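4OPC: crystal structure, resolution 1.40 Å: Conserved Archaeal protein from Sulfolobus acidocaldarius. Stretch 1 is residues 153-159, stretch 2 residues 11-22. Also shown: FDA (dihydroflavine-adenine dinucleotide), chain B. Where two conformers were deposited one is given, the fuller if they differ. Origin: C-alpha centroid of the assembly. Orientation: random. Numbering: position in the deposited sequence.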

# COMPACT_ATOMS: atom_id res chain seq x y z
N VAL A 153 16.84 -9.81 -14.04
CA VAL A 153 15.97 -9.57 -12.89
C VAL A 153 14.54 -9.37 -13.38
O VAL A 153 14.29 -8.65 -14.35
CB VAL A 153 16.38 -8.31 -12.08
CG1 VAL A 153 15.57 -8.21 -10.79
CG2 VAL A 153 17.86 -8.32 -11.75
N VAL A 154 13.61 -10.04 -12.71
CA VAL A 154 12.18 -9.79 -12.88
C VAL A 154 11.75 -8.88 -11.73
O VAL A 154 12.09 -9.14 -10.56
CB VAL A 154 11.37 -11.09 -12.83
CG1 VAL A 154 9.88 -10.80 -12.68
CG2 VAL A 154 11.59 -11.92 -14.09
N VAL A 155 11.03 -7.82 -12.05
CA VAL A 155 10.39 -6.99 -11.04
C VAL A 155 8.93 -7.41 -11.01
O VAL A 155 8.20 -7.23 -11.99
CB VAL A 155 10.53 -5.49 -11.37
CG1 VAL A 155 9.74 -4.66 -10.38
CG2 VAL A 155 11.99 -5.08 -11.37
N GLU A 156 8.52 -8.03 -9.90
CA GLU A 156 7.17 -8.53 -9.74
C GLU A 156 6.32 -7.42 -9.14
O GLU A 156 6.44 -7.09 -7.96
CB GLU A 156 7.18 -9.76 -8.82
CG GLU A 156 6.23 -10.89 -9.24
CD GLU A 156 4.80 -10.72 -8.74
OE1 GLU A 156 4.39 -9.59 -8.44
OE2 GLU A 156 4.06 -11.73 -8.70
N ALA A 157 5.47 -6.83 -9.97
CA ALA A 157 4.68 -5.67 -9.61
C ALA A 157 3.21 -5.94 -9.96
O ALA A 157 2.51 -5.06 -10.46
CB ALA A 157 5.20 -4.44 -10.33
N THR A 158 2.76 -7.16 -9.68
CA THR A 158 1.45 -7.63 -10.13
C THR A 158 0.29 -7.24 -9.21
O THR A 158 -0.85 -7.68 -9.41
CB THR A 158 1.43 -9.16 -10.32
OG1 THR A 158 1.66 -9.79 -9.05
CG2 THR A 158 2.48 -9.62 -11.34
N GLY A 159 0.56 -6.41 -8.22
CA GLY A 159 -0.46 -6.03 -7.24
C GLY A 159 -0.90 -7.19 -6.36
O GLY A 159 -0.17 -8.17 -6.20
PA FDA B . -1.84 -2.43 -9.04
O1A FDA B . -2.84 -3.46 -8.67
O2A FDA B . -2.32 -0.99 -9.17
O5B FDA B . -1.17 -2.83 -10.42
C5B FDA B . -0.84 -4.20 -10.70
C4B FDA B . -0.79 -4.35 -12.20
O4B FDA B . -0.28 -5.66 -12.53
C3B FDA B . -2.15 -4.23 -12.91
O3B FDA B . -2.13 -3.16 -13.85
C2B FDA B . -2.38 -5.62 -13.52
O2B FDA B . -3.06 -5.57 -14.76
C1B FDA B . -0.95 -6.13 -13.68
N9A FDA B . -0.76 -7.57 -13.70
C8A FDA B . -1.09 -8.47 -12.71
N7A FDA B . -0.72 -9.70 -12.96
C5A FDA B . -0.10 -9.61 -14.19
C6A FDA B . 0.56 -10.57 -14.99
N6A FDA B . 0.75 -11.84 -14.63
N1A FDA B . 1.12 -10.14 -16.14
C2A FDA B . 0.98 -8.85 -16.49
N3A FDA B . 0.41 -7.86 -15.80
C4A FDA B . -0.08 -8.30 -14.64
N1 FDA B . -3.62 4.01 -1.82
C2 FDA B . -3.32 5.35 -1.75
O2 FDA B . -2.16 5.74 -1.76
N3 FDA B . -4.37 6.23 -1.69
C4 FDA B . -5.71 5.92 -1.59
O4 FDA B . -6.55 6.81 -1.68
C4X FDA B . -5.97 4.53 -1.61
N5 FDA B . -7.26 4.10 -1.55
C5X FDA B . -7.57 2.80 -1.89
C6 FDA B . -8.89 2.43 -2.11
C7 FDA B . -9.23 1.16 -2.54
C7M FDA B . -10.66 0.85 -2.89
C8 FDA B . -8.21 0.20 -2.73
C8M FDA B . -8.54 -1.17 -3.28
C9 FDA B . -6.89 0.57 -2.50
C9A FDA B . -6.55 1.86 -2.11
N10 FDA B . -5.22 2.27 -1.90
C10 FDA B . -4.94 3.61 -1.77
C1' FDA B . -4.08 1.35 -2.14
C2' FDA B . -3.48 1.58 -3.54
O2' FDA B . -4.52 1.67 -4.52
C3' FDA B . -2.56 0.42 -3.92
O3' FDA B . -1.69 0.16 -2.83
C4' FDA B . -1.67 0.66 -5.15
O4' FDA B . -2.41 1.18 -6.25
C5' FDA B . -0.94 -0.60 -5.56
O5' FDA B . -0.19 -0.36 -6.77
P FDA B . 0.53 -1.58 -7.50
O1P FDA B . 1.21 -1.01 -8.68
O2P FDA B . 1.35 -2.41 -6.53
O3P FDA B . -0.67 -2.55 -7.94
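Stretch 2 (11-22) IIGGGFAGSSAA

Residues 11-22 run from the end of a β-strand (Ile11 and Ile12) through a glycine-rich turn (Gly13 to Gly15) into a helix that begins at Phe16, with Gly15 at its N-cap position. The strand lies parallel to residues 153-156, Val155 pairing with Ile11 (CA to CA 4.6 Å) and Glu156 with Ile12 (CA to CA 5.3 Å). Ile12 makes both backbone hydrogen bonds of this pairing: its N donates to Val155 O at 2.8 Å in an almost straight line, and its O accepts from Ala157 N, also at 2.8 Å but more bent. Just beyond, Gly13 CA approaches Ala157 O at 3.5 Å in a CA-H...O contact. With phi/psi of 110/136°, Gly13 adopts a conformation suited to glycine, and a CB there would come within 2.0 Å of Ala157 O. The helix then continues through regular backbone bonds, such as Ser19 N to Gly15 O at 2.9 Å.

On one face of the sheet, Val155 CB packs 4.0 Å from Ile11 CG1, while Val155 CG1 reaches the helix at Ala21 CB, 4.3 Å away. Ala157 also points toward this segment; its CB lies 3.6 Å from Gly18 N and 4.3 Å from Ala17 CB. Gly18 has no side chain; a CB there would lie 3.4 Å from Ala157 CB and only 1.7 Å from Gly13 O, a clash, so glycine suits this close approach of the helix to the loop after the strand. Ile12 and Glu156 project to the other face, where Ile12 spans two neighbours, with CD1 3.6 Å from Val154 CG1 and CG2 3.6 Å from Thr158 CG2.

A water joins Ala157 and the helix residue Gly18 to the dinucleotide, donating to Ala157 O (2.8 Å) and FDA O1P (2.7 Å) and accepting from Gly18 N (2.9 Å). The same phosphate oxygen, O1P, accepts a hydrogen bond from Ala17 N at 2.9 Å, near the start of the helix.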

# COMPACT_ATOMS: atom_id res chain seq x y z
N ILE A 11 9.69 -6.13 -16.16
CA ILE A 11 8.79 -5.62 -15.12
C ILE A 11 7.41 -6.15 -15.42
O ILE A 11 6.90 -5.95 -16.53
CB ILE A 11 8.78 -4.08 -15.06
CG1 ILE A 11 10.20 -3.55 -14.85
CG2 ILE A 11 7.83 -3.59 -13.95
CD1 ILE A 11 10.35 -2.05 -15.14
N ILE A 12 6.83 -6.85 -14.46
CA ILE A 12 5.52 -7.46 -14.64
C ILE A 12 4.50 -6.67 -13.84
O ILE A 12 4.45 -6.77 -12.61
CB ILE A 12 5.50 -8.93 -14.22
CG1 ILE A 12 6.62 -9.71 -14.91
CG2 ILE A 12 4.14 -9.54 -14.53
CD1 ILE A 12 6.72 -11.15 -14.44
N GLY A 13 3.71 -5.88 -14.56
CA GLY A 13 2.72 -5.00 -13.97
C GLY A 13 3.12 -3.55 -14.13
O GLY A 13 4.28 -3.19 -13.91
N GLY A 14 2.16 -2.72 -14.50
CA GLY A 14 2.43 -1.32 -14.79
C GLY A 14 1.60 -0.33 -13.99
O GLY A 14 1.32 0.75 -14.49
N GLY A 15 1.19 -0.71 -12.77
CA GLY A 15 0.54 0.23 -11.87
C GLY A 15 1.55 1.18 -11.27
O GLY A 15 2.63 1.35 -11.82
N PHE A 16 1.23 1.81 -10.14
CA PHE A 16 2.19 2.76 -9.57
C PHE A 16 3.52 2.09 -9.24
O PHE A 16 4.57 2.71 -9.39
CB PHE A 16 1.62 3.43 -8.32
CG PHE A 16 0.98 4.77 -8.58
CD1 PHE A 16 0.00 4.91 -9.56
CD2 PHE A 16 1.34 5.88 -7.84
CE1 PHE A 16 -0.60 6.14 -9.79
CE2 PHE A 16 0.75 7.11 -8.07
CZ PHE A 16 -0.23 7.24 -9.04
N ALA A 17 3.49 0.83 -8.82
CA ALA A 17 4.74 0.17 -8.48
C ALA A 17 5.59 -0.09 -9.72
O ALA A 17 6.72 0.38 -9.83
CB ALA A 17 4.48 -1.12 -7.72
N GLY A 18 5.04 -0.82 -10.69
CA GLY A 18 5.79 -1.16 -11.89
C GLY A 18 6.21 0.05 -12.70
O GLY A 18 7.33 0.11 -13.23
N SER A 19 5.30 1.02 -12.82
CA SER A 19 5.61 2.21 -13.59
C SER A 19 6.72 3.03 -12.93
O SER A 19 7.55 3.60 -13.63
CB SER A 19 4.36 3.08 -13.85
OG SER A 19 3.88 3.65 -12.65
N SER A 20 6.74 3.08 -11.61
CA SER A 20 7.81 3.75 -10.87
C SER A 20 9.15 3.08 -11.13
O SER A 20 10.16 3.74 -11.38
CB SER A 20 7.53 3.76 -9.37
OG SER A 20 6.52 4.69 -9.06
N ALA A 21 9.17 1.75 -11.08
CA ALA A 21 10.39 1.02 -11.37
C ALA A 21 10.88 1.32 -12.79
O ALA A 21 12.07 1.59 -13.00
CB ALA A 21 10.17 -0.48 -11.18
N ALA A 22 9.96 1.30 -13.75
CA ALA A 22 10.31 1.57 -15.15
C ALA A 22 10.89 2.98 -15.28
O ALA A 22 11.93 3.18 -15.93
CB ALA A 22 9.09 1.41 -16.04
O HOH W 1 2.48 -2.24 -10.74